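Local coordinates for beta-galacturonidase (Eisenbergiella tayi, PDB 6NCW), which is a glycoside hydrolase family 2 beta-galacturonidase that hydrolyses beta-galacturonides and probably, as its family is generally assigned, beta-glucuronides, at residues 223-228 / 323-329; 72-77 / 114-119; 150-155 / 233-237. All blocks are in the same frame, centred on the assembly; numbering follows the deposited sequence.

Contact 1: 223-228 / 323-329; sequences WSPESP and CDEQGIL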
# COMPACT_ATOMS: atom_id res chain seq x y z
N TRP A 223 -14.37 -40.39 -16.62
CA TRP A 223 -13.82 -39.21 -15.97
C TRP A 223 -13.91 -38.06 -16.97
O TRP A 223 -13.58 -38.23 -18.15
CB TRP A 223 -12.37 -39.44 -15.55
CG TRP A 223 -11.75 -38.29 -14.75
CD1 TRP A 223 -11.64 -38.21 -13.39
CD2 TRP A 223 -11.15 -37.10 -15.28
NE1 TRP A 223 -11.02 -37.03 -13.04
CE2 TRP A 223 -10.71 -36.33 -14.18
CE3 TRP A 223 -10.95 -36.60 -16.57
CZ2 TRP A 223 -10.08 -35.09 -14.33
CZ3 TRP A 223 -10.32 -35.37 -16.72
CH2 TRP A 223 -9.89 -34.63 -15.60
N SER A 224 -14.36 -36.90 -16.50
CA SER A 224 -14.40 -35.70 -17.32
C SER A 224 -14.51 -34.51 -16.39
O SER A 224 -14.84 -34.67 -15.21
CB SER A 224 -15.58 -35.73 -18.30
OG SER A 224 -16.76 -35.39 -17.60
N PRO A 225 -14.22 -33.30 -16.89
CA PRO A 225 -14.42 -32.09 -16.07
C PRO A 225 -15.78 -32.02 -15.40
O PRO A 225 -15.85 -31.62 -14.23
CB PRO A 225 -14.23 -30.96 -17.08
CG PRO A 225 -13.23 -31.51 -18.05
CD PRO A 225 -13.44 -33.02 -18.10
N GLU A 226 -16.85 -32.42 -16.09
CA GLU A 226 -18.20 -32.37 -15.51
C GLU A 226 -18.47 -33.49 -14.53
O GLU A 226 -19.38 -33.37 -13.70
CB GLU A 226 -19.27 -32.42 -16.60
CG GLU A 226 -18.94 -31.66 -17.86
CD GLU A 226 -18.16 -32.51 -18.83
OE1 GLU A 226 -18.63 -33.62 -19.20
OE2 GLU A 226 -17.08 -32.08 -19.23
N SER A 227 -17.73 -34.59 -14.62
CA SER A 227 -17.98 -35.77 -13.80
C SER A 227 -16.67 -36.49 -13.53
O SER A 227 -16.32 -37.48 -14.19
CB SER A 227 -18.99 -36.70 -14.49
OG SER A 227 -19.28 -37.81 -13.67
N PRO A 228 -15.89 -36.02 -12.55
CA PRO A 228 -14.55 -36.63 -12.38
C PRO A 228 -14.57 -37.91 -11.55
O PRO A 228 -14.06 -37.97 -10.42
CB PRO A 228 -13.76 -35.50 -11.71
CG PRO A 228 -14.78 -34.73 -10.95
CD PRO A 228 -16.05 -34.79 -11.74
N CYS A 323 -6.54 -32.05 -8.47
CA CYS A 323 -7.06 -31.76 -9.81
C CYS A 323 -7.86 -32.95 -10.34
O CYS A 323 -8.92 -32.75 -10.94
CB CYS A 323 -5.91 -31.41 -10.77
SG CYS A 323 -5.01 -29.84 -10.41
N ASP A 324 -7.36 -34.18 -10.14
CA ASP A 324 -8.11 -35.40 -10.47
C ASP A 324 -9.50 -35.38 -9.86
O ASP A 324 -10.50 -35.60 -10.56
CB ASP A 324 -7.36 -36.64 -9.97
CG ASP A 324 -6.06 -36.87 -10.68
OD1 ASP A 324 -5.87 -36.33 -11.80
OD2 ASP A 324 -5.20 -37.60 -10.12
N GLU A 325 -9.59 -35.13 -8.54
CA GLU A 325 -10.86 -35.13 -7.83
C GLU A 325 -11.80 -34.02 -8.26
O GLU A 325 -13.02 -34.16 -8.08
CB GLU A 325 -10.63 -35.02 -6.32
CG GLU A 325 -9.98 -36.26 -5.74
CD GLU A 325 -9.62 -36.13 -4.27
OE1 GLU A 325 -8.64 -36.77 -3.86
OE2 GLU A 325 -10.32 -35.41 -3.53
N GLN A 326 -11.29 -32.91 -8.80
CA GLN A 326 -12.16 -31.79 -9.14
C GLN A 326 -12.34 -31.60 -10.64
O GLN A 326 -13.04 -30.68 -11.06
CB GLN A 326 -11.62 -30.50 -8.48
CG GLN A 326 -11.79 -30.56 -6.95
CD GLN A 326 -11.10 -29.40 -6.18
OE1 GLN A 326 -11.75 -28.45 -5.76
NE2 GLN A 326 -9.81 -29.53 -5.94
N GLY A 327 -11.77 -32.47 -11.47
CA GLY A 327 -12.01 -32.39 -12.90
C GLY A 327 -11.25 -31.28 -13.58
O GLY A 327 -11.72 -30.75 -14.59
N ILE A 328 -10.09 -30.91 -13.05
CA ILE A 328 -9.28 -29.83 -13.61
C ILE A 328 -8.24 -30.46 -14.53
O ILE A 328 -7.51 -31.36 -14.11
CB ILE A 328 -8.64 -28.99 -12.49
CG1 ILE A 328 -9.73 -28.29 -11.67
CG2 ILE A 328 -7.65 -27.98 -13.05
CD1 ILE A 328 -9.26 -27.67 -10.37
N LEU A 329 -8.17 -30.00 -15.78
CA LEU A 329 -7.21 -30.54 -16.73
C LEU A 329 -5.82 -29.95 -16.50
O LEU A 329 -5.67 -28.76 -16.20
CB LEU A 329 -7.67 -30.25 -18.16
CG LEU A 329 -9.03 -30.88 -18.50
CD1 LEU A 329 -9.65 -30.22 -19.72
CD2 LEU A 329 -8.87 -32.38 -18.70
O HOH W 1 -13.96 -36.73 -7.99
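Segment 223-228 folds back on itself through a type I beta turn from Ser-224 to Ser-227, closed by Ser-227 N to Ser-224 O (3.0 Å), with Ser-224 N to Ser-227 O (3.1 Å) pairing its two arms. The turn abuts the end of helix 317-326, where Gly-327, with positive phi, terminates the helix in a Schellman motif; the CA atoms of Pro-225 and Gly-327 are only 4.0 Å apart. A CB on Gly-327 would clash with Pro-225 O, and the close approach lets Pro-225 CA make a CA-H...O contact with Gly-327 O (3.4 Å). The hairpin belongs to the immunoglobulin-like beta-sandwich and the helix to the TIM barrel, so the contact joins two domains. Trp-223 reaches across it and donates from NE1 to Asp-324 O (2.9 Å), while its CZ3 meets Leu-329 CD2 at 3.9 Å. Pro-228 packs on the last helical turn, CG to Glu-325 O 3.4 Å. One water donates to both Pro-228 O and Glu-325 O, 2.7 Å each; Gln-36 of the second subunit also hydrogen-bonds to Glu-325 O.

Contact 2: 72-77 / 114-119; sequences FKGVSH and VIADNS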
# COMPACT_ATOMS: atom_id res chain seq x y z
N PHE A 72 11.55 -39.87 -1.09
CA PHE A 72 11.58 -38.41 -1.00
C PHE A 72 10.76 -37.82 -2.14
O PHE A 72 11.08 -38.05 -3.32
CB PHE A 72 13.01 -37.91 -1.03
CG PHE A 72 13.82 -38.37 0.15
CD1 PHE A 72 14.44 -39.62 0.13
CD2 PHE A 72 13.94 -37.58 1.28
CE1 PHE A 72 15.18 -40.06 1.23
CE2 PHE A 72 14.67 -38.02 2.39
CZ PHE A 72 15.28 -39.26 2.36
N LYS A 73 9.71 -37.07 -1.81
CA LYS A 73 8.85 -36.52 -2.85
C LYS A 73 9.42 -35.25 -3.48
O LYS A 73 9.07 -34.93 -4.62
CB LYS A 73 7.45 -36.24 -2.30
CG LYS A 73 6.65 -37.49 -1.93
CD LYS A 73 6.30 -38.32 -3.16
CE LYS A 73 5.37 -39.48 -2.77
NZ LYS A 73 5.01 -40.35 -3.92
N GLY A 74 10.28 -34.53 -2.77
CA GLY A 74 11.02 -33.45 -3.38
C GLY A 74 12.02 -32.83 -2.43
O GLY A 74 11.68 -32.47 -1.31
N VAL A 75 13.27 -32.70 -2.86
CA VAL A 75 14.30 -31.98 -2.13
C VAL A 75 14.85 -30.90 -3.06
O VAL A 75 15.33 -31.22 -4.16
CB VAL A 75 15.43 -32.91 -1.64
CG1 VAL A 75 16.48 -32.11 -0.87
CG2 VAL A 75 14.89 -34.07 -0.78
N SER A 76 14.80 -29.64 -2.62
CA SER A 76 15.20 -28.50 -3.45
C SER A 76 16.66 -28.12 -3.19
O SER A 76 17.01 -27.80 -2.05
CB SER A 76 14.31 -27.29 -3.18
OG SER A 76 12.97 -27.51 -3.57
N HIS A 77 17.50 -28.15 -4.23
CA HIS A 77 17.24 -28.83 -5.49
C HIS A 77 18.21 -30.02 -5.70
O HIS A 77 17.99 -30.87 -6.55
CB HIS A 77 17.31 -27.86 -6.68
CG HIS A 77 18.62 -27.15 -6.85
ND1 HIS A 77 19.82 -27.82 -7.01
CD2 HIS A 77 18.91 -25.84 -6.93
CE1 HIS A 77 20.79 -26.94 -7.16
NE2 HIS A 77 20.27 -25.73 -7.12
N VAL A 114 19.72 -35.46 5.59
CA VAL A 114 19.61 -35.04 4.21
C VAL A 114 20.39 -33.74 4.06
O VAL A 114 20.14 -32.77 4.79
CB VAL A 114 18.15 -34.86 3.78
CG1 VAL A 114 18.07 -34.48 2.31
CG2 VAL A 114 17.37 -36.11 4.07
N ILE A 115 21.35 -33.72 3.13
CA ILE A 115 22.05 -32.50 2.76
C ILE A 115 21.31 -31.94 1.55
O ILE A 115 21.27 -32.57 0.49
CB ILE A 115 23.53 -32.75 2.44
CG1 ILE A 115 24.19 -33.64 3.50
CG2 ILE A 115 24.27 -31.43 2.30
CD1 ILE A 115 24.32 -32.98 4.83
N ALA A 116 20.69 -30.78 1.72
CA ALA A 116 20.00 -30.09 0.63
C ALA A 116 20.83 -28.91 0.18
O ALA A 116 21.45 -28.22 1.00
CB ALA A 116 18.61 -29.59 1.07
N ASP A 117 20.82 -28.65 -1.12
CA ASP A 117 21.67 -27.65 -1.74
C ASP A 117 20.88 -26.94 -2.83
O ASP A 117 20.33 -27.60 -3.72
CB ASP A 117 22.91 -28.32 -2.32
CG ASP A 117 23.91 -27.33 -2.86
OD1 ASP A 117 23.71 -26.10 -2.69
OD2 ASP A 117 24.91 -27.79 -3.45
N ASN A 118 20.81 -25.60 -2.77
CA ASN A 118 20.16 -24.80 -3.81
C ASN A 118 21.14 -23.90 -4.57
O ASN A 118 20.72 -22.96 -5.26
CB ASN A 118 18.99 -23.99 -3.22
CG ASN A 118 19.44 -22.86 -2.28
OD1 ASN A 118 20.61 -22.72 -1.94
ND2 ASN A 118 18.46 -22.06 -1.84
N SER A 119 22.44 -24.19 -4.46
CA SER A 119 23.47 -23.43 -5.17
C SER A 119 23.25 -23.47 -6.67
O SER A 119 22.81 -24.48 -7.23
CB SER A 119 24.86 -23.99 -4.87
OG SER A 119 25.18 -23.91 -3.49
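Strand 109-117 enters this contact with Val-114, whose CB points toward the 72-77 connection. Its CG2 lies 3.7 Å from Phe-72 CE2, and its CG1 is 4.3 Å from Val-75 CG1. Ile-115 points away and packs on residues of strands 55-63 and 78-83, before Ala-116 turns back and sets its CB 3.8 Å from Val-75 CG1. This alternation is that of a strand with one face turned inward: in the N-terminal beta-sandwich, segment 72-77 leads from strand 68-72 in one sheet to strand 78-83 in the other, where it pairs with 109-117. At Asp-117 the contact becomes polar. Its backbone O accepts a hydrogen bond from His-77 N, the nitrogen of the cis peptide that joins Ser-76 to His-77 (2.9 Å), while its OD1 takes Ser-119 N (2.9 Å) in an Asx turn and Ser-119 OG (2.8 Å). Asn-118 lays its CA over the face of the His-77 imidazole, a CH-pi contact of 3.8 Å to the ring centroid; His-127 stacks on the same ring. Finally, Ser-119 O accepts from His-77 NE2 at 2.8 Å. Since NE2 donates here, it must carry a proton, and with its backbone N and its imidazole His-77 holds the chain on both sides of Asn-118, where the strand gives way to a loop.

Contact 3: 150-155 / 233-237; sequences AYLSWI and ITAVL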
# COMPACT_ATOMS: atom_id res chain seq x y z
N ALA A 150 10.56 -58.65 -1.72
CA ALA A 150 10.25 -58.02 -3.00
C ALA A 150 9.06 -57.08 -2.81
O ALA A 150 8.26 -57.24 -1.89
CB ALA A 150 9.93 -59.07 -4.07
N TYR A 151 8.95 -56.09 -3.71
CA TYR A 151 7.92 -55.08 -3.58
C TYR A 151 7.50 -54.54 -4.95
O TYR A 151 8.22 -54.65 -5.94
CB TYR A 151 8.38 -53.92 -2.69
CG TYR A 151 9.46 -53.04 -3.29
CD1 TYR A 151 9.14 -51.82 -3.90
CD2 TYR A 151 10.79 -53.41 -3.22
CE1 TYR A 151 10.12 -51.01 -4.45
CE2 TYR A 151 11.78 -52.61 -3.76
CZ TYR A 151 11.44 -51.41 -4.37
OH TYR A 151 12.44 -50.62 -4.90
N LEU A 152 6.31 -53.94 -4.97
CA LEU A 152 5.75 -53.34 -6.17
C LEU A 152 6.30 -51.92 -6.33
O LEU A 152 6.00 -51.03 -5.52
CB LEU A 152 4.23 -53.34 -6.08
CG LEU A 152 3.69 -54.78 -6.01
CD1 LEU A 152 2.17 -54.84 -5.94
CD2 LEU A 152 4.19 -55.56 -7.22
N SER A 153 7.10 -51.70 -7.38
CA SER A 153 7.73 -50.41 -7.62
C SER A 153 6.76 -49.38 -8.21
O SER A 153 6.79 -48.21 -7.82
CB SER A 153 8.94 -50.62 -8.53
OG SER A 153 9.34 -49.40 -9.11
N TRP A 154 5.89 -49.79 -9.14
CA TRP A 154 4.83 -48.92 -9.67
C TRP A 154 3.82 -49.78 -10.42
O TRP A 154 4.09 -50.94 -10.75
CB TRP A 154 5.38 -47.81 -10.59
CG TRP A 154 6.33 -48.25 -11.72
CD1 TRP A 154 7.69 -48.16 -11.72
CD2 TRP A 154 5.98 -48.81 -13.00
NE1 TRP A 154 8.21 -48.64 -12.89
CE2 TRP A 154 7.18 -49.04 -13.70
CE3 TRP A 154 4.76 -49.17 -13.61
CZ2 TRP A 154 7.20 -49.59 -14.99
CZ3 TRP A 154 4.79 -49.71 -14.90
CH2 TRP A 154 6.00 -49.92 -15.57
N ILE A 155 2.65 -49.20 -10.67
CA ILE A 155 1.61 -49.75 -11.54
C ILE A 155 1.10 -48.63 -12.45
O ILE A 155 0.85 -47.52 -11.99
CB ILE A 155 0.46 -50.37 -10.71
CG1 ILE A 155 -0.68 -50.84 -11.62
CG2 ILE A 155 -0.05 -49.39 -9.66
CD1 ILE A 155 -1.67 -51.74 -10.90
N ILE A 233 -7.17 -48.47 -8.02
CA ILE A 233 -6.61 -49.69 -8.59
C ILE A 233 -5.67 -50.28 -7.56
O ILE A 233 -4.83 -49.57 -7.00
CB ILE A 233 -5.92 -49.44 -9.95
CG1 ILE A 233 -5.40 -50.75 -10.54
CG2 ILE A 233 -4.77 -48.42 -9.85
CD1 ILE A 233 -4.97 -50.63 -11.99
N THR A 234 -5.86 -51.56 -7.26
CA THR A 234 -5.08 -52.25 -6.23
C THR A 234 -4.30 -53.41 -6.83
O THR A 234 -4.86 -54.21 -7.60
CB THR A 234 -5.98 -52.75 -5.10
OG1 THR A 234 -6.79 -51.66 -4.63
CG2 THR A 234 -5.14 -53.28 -3.96
N ALA A 235 -3.03 -53.51 -6.48
CA ALA A 235 -2.21 -54.65 -6.87
C ALA A 235 -1.65 -55.28 -5.61
O ALA A 235 -0.95 -54.62 -4.83
CB ALA A 235 -1.09 -54.22 -7.82
N VAL A 236 -1.95 -56.57 -5.40
CA VAL A 236 -1.42 -57.31 -4.26
C VAL A 236 -0.45 -58.37 -4.78
O VAL A 236 -0.82 -59.21 -5.60
CB VAL A 236 -2.55 -57.94 -3.42
CG1 VAL A 236 -1.97 -58.73 -2.24
CG2 VAL A 236 -3.48 -56.84 -2.90
N LEU A 237 0.80 -58.28 -4.34
CA LEU A 237 1.82 -59.27 -4.66
C LEU A 237 1.78 -60.38 -3.61
O LEU A 237 1.80 -60.10 -2.40
CB LEU A 237 3.20 -58.62 -4.70
CG LEU A 237 4.42 -59.53 -4.86
CD1 LEU A 237 4.54 -60.11 -6.25
CD2 LEU A 237 5.69 -58.77 -4.49
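Leu-152 and Ile-155 supply most of what strand 150-162 brings to this contact, and both reach across to the other strand. Leu-152, in the mt rotamer, places CD1 3.8 Å from Ala-235 CB and 3.3 Å from Ala-235 O, while its CD2 lies 4.1 Å from Leu-237 CB. Ile-155, extended in the tt rotamer, drives CD1 between two residues of the other strand, 3.6 Å from Ile-233 CD1 and 4.0 Å from Ala-235 CB. The small Ala-235 leaves room for both of these longer chains. Ile-233 is likewise tt, so that the two isoleucines meet tip to tip. Leu-237 adopts the tp rotamer, which carries its CD2 to 4.3 Å from Ala-150 CB and 4.0 Å from Ala-150 O.

Alternate residues Ile-233, Ala-235 and Leu-237 point inward, whereas Thr-234 and Val-236 point away. On the first strand the pattern slips: Ala-150, Leu-152 and Ile-155 face the partner, with two residues rather than one between the last pair. Ser-153, at phi/psi of -77/-40, breaks the extended conformation there. The strand axes approach to 7.8 Å and run at 155°, nearly antiparallel, but the strands belong to different sheets, facing each other across the core of the immunoglobulin-like beta-sandwich. Ile-172 of strand 165-176 and Val-186 of strand 182-190 also pack on Ala-235. No hydrogen bond crosses between the segments; cohesion therefore rests on van der Waals contact and the exclusion of water, and depends on how closely the side chains fit.

The three contacts sample successive domains of the chain. Contact 2 lies within the N-terminal beta-sandwich and closes in sequence before the others open, whereas contacts 1 and 3 interleave along the chain. These two share strand 227-238: its start helps form the junction with the TIM barrel in contact 1, and residues 233-237 face the opposing sheet in contact 3. Their centres are 25 Å apart and their nearest atoms about 11 Å. Contact 2 lies 32 Å from contact 1 and 27 Å from contact 3, centre to centre, with contacts 1 and 2 on opposite sides of the chain's centre. All three lie away from the galacturonate-binding residues, among them His-312, Tyr-434 and Glu-465.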